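Carbonic anhydrase (Sordaria macrospora, PDB 4O1J) probably catalyses the reversible hydration of carbon dioxide to hydrogencarbonate and a proton, as a zinc-dependent beta-class carbonic anhydrase. Local coordinates at residues G120-D124 with L138-R142. Residues are numbered along the deposited sequence; the frame is centred on the assembly and turned at random.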
loop_
_atom_site.group_PDB
_atom_site.type_symbol
_atom_site.label_atom_id
_atom_site.label_comp_id
_atom_site.label_asym_id
_atom_site.label_seq_id
_atom_site.Cartn_x
_atom_site.Cartn_y
_atom_site.Cartn_z
ATOM N N GLY A 120 -2.369 17.596 -12.397
ATOM C CA GLY A 120 -1.129 17.394 -11.676
ATOM C C GLY A 120 -0.206 16.480 -12.452
ATOM O O GLY A 120 1.003 16.704 -12.511
ATOM N N ALA A 121 -0.779 15.450 -13.063
ATOM C CA ALA A 121 0.011 14.516 -13.855
ATOM C C ALA A 121 0.518 15.180 -15.131
ATOM O O ALA A 121 1.579 14.826 -15.641
ATOM C CB ALA A 121 -0.811 13.284 -14.192
ATOM N N LEU A 122 -0.228 16.161 -15.632
ATOM C CA LEU A 122 0.183 16.866 -16.845
ATOM C C LEU A 122 1.289 17.898 -16.603
ATOM O O LEU A 122 2.094 18.170 -17.495
ATOM C CB LEU A 122 -1.026 17.540 -17.498
ATOM C CG LEU A 122 -1.961 16.605 -18.267
ATOM C CD1 LEU A 122 -3.212 17.350 -18.700
ATOM C CD2 LEU A 122 -1.252 16.002 -19.476
ATOM N N SER A 123 1.339 18.470 -15.404
ATOM C CA SER A 123 2.409 19.410 -15.085
ATOM C C SER A 123 3.706 18.639 -14.859
ATOM O O SER A 123 3.693 17.417 -14.688
ATOM C CB SER A 123 2.066 20.259 -13.864
ATOM O OG SER A 123 2.101 19.486 -12.681
ATOM N N ASP A 124 4.831 19.338 -14.900
ATOM C CA ASP A 124 6.119 18.684 -14.698
ATOM C C ASP A 124 6.800 19.012 -13.373
ATOM O O ASP A 124 7.961 18.654 -13.163
ATOM C CB ASP A 124 7.048 19.002 -15.856
ATOM C CG ASP A 124 6.945 17.975 -16.952
ATOM O OD1 ASP A 124 7.442 16.844 -16.746
ATOM O OD2 ASP A 124 6.352 18.288 -18.003
ATOM N N LEU A 138 -0.744 7.573 -13.496
ATOM C CA LEU A 138 -1.347 8.574 -14.377
ATOM C C LEU A 138 -0.251 9.301 -15.157
ATOM O O LEU A 138 -0.426 9.654 -16.324
ATOM C CB LEU A 138 -2.192 9.573 -13.583
ATOM C CG LEU A 138 -3.645 9.788 -14.018
ATOM C CD1 LEU A 138 -4.258 10.964 -13.275
ATOM C CD2 LEU A 138 -3.744 9.993 -15.516
ATOM N N LYS A 139 0.875 9.529 -14.488
ATOM C CA LYS A 139 2.058 10.100 -15.123
ATOM C C LYS A 139 2.580 9.128 -16.178
ATOM O O LYS A 139 3.108 9.542 -17.210
ATOM C CB LYS A 139 3.136 10.399 -14.075
ATOM C CG LYS A 139 4.049 11.573 -14.401
ATOM C CD LYS A 139 3.467 12.876 -13.843
ATOM C CE LYS A 139 4.462 14.034 -13.856
ATOM N NZ LYS A 139 5.219 14.167 -15.132
ATOM N N THR A 140 2.406 7.832 -15.928
ATOM C CA THR A 140 2.809 6.815 -16.896
ATOM C C THR A 140 1.932 6.866 -18.136
ATOM O O THR A 140 2.418 6.731 -19.252
ATOM C CB THR A 140 2.759 5.396 -16.288
ATOM O OG1 THR A 140 3.732 5.291 -15.242
ATOM C CG2 THR A 140 3.065 4.345 -17.346
ATOM N N VAL A 141 0.640 7.090 -17.936
ATOM C CA VAL A 141 -0.285 7.271 -19.052
ATOM C C VAL A 141 0.072 8.547 -19.824
ATOM O O VAL A 141 -0.071 8.609 -21.048
ATOM C CB VAL A 141 -1.748 7.321 -18.562
ATOM C CG1 VAL A 141 -2.689 7.698 -19.693
ATOM C CG2 VAL A 141 -2.142 5.974 -17.991
ATOM N N ARG A 142 0.558 9.553 -19.103
ATOM C CA ARG A 142 0.986 10.806 -19.718
ATOM C C ARG A 142 2.107 10.552 -20.709
ATOM O O ARG A 142 2.071 11.026 -21.846
ATOM C CB ARG A 142 1.461 11.802 -18.656
ATOM C CG ARG A 142 1.319 13.257 -19.051
ATOM C CD ARG A 142 2.561 14.056 -18.720
ATOM N NE ARG A 142 3.543 13.951 -19.791
ATOM C CZ ARG A 142 3.565 14.735 -20.867
ATOM N NH1 ARG A 142 2.658 15.693 -21.012
ATOM N NH2 ARG A 142 4.495 14.563 -21.799
#
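Lys139 reaches along the last turn of helix 116-122 and ends near Asp124, just beyond that turn. CB and CG set off beside the neighbouring helix, and the chain closes on Ala121 only from CD onward. CD comes to 3.3 Å from Ala121 O and also lies close to Ala121 CA. CE lies against Ala121 O and Ser123 O, both on the same side of it. At the tip, NZ forms a long salt bridge with Asp124 OD1, at 3.8 Å, and the two side chains run roughly perpendicular. NZ also lies near the carbonyl oxygens of Ser123 and Ala121. Bends at chi2 (90°) and chi4 (45°) steer the chain past the carbonyls and turn the ammonium group toward the carboxylate. Tyr143 OH, one turn further along helix 136-144, is hydrogen-bonded to the same NZ. Cut back to an alanine, this position would probably leave Asp124 without its ion-pair mate and the backbone at Ala121 uncovered.

Arg142 approaches Ala121 O as well, with CD at 3.3 Å. Its CG lies 3.8 Å from Leu122 CD2, and that methyl meets the guanidinium obliquely. Nearer the helix backbones, Ala121 CB meets Leu138 CB at 4.0 Å. The small alanine lets the helices come close, with Ala121 CA and Lys139 CA 5.0 Å apart. Ser123 is the first residue to leave helical geometry, and its OG turns back to donate a hydrogen bond to Gly120 O.

Leu122 also packs on Ile162 of helix 155-176, and Leu138 on Asn166 of the same helix. The side chain of Leu138 is about 8 Å from the zinc ion. The arrangement is a helix-to-helix contact in the beta-class carbonic anhydrase fold, joining the end of helix 116-122, which follows zinc ligand Cys115, to helix 136-144.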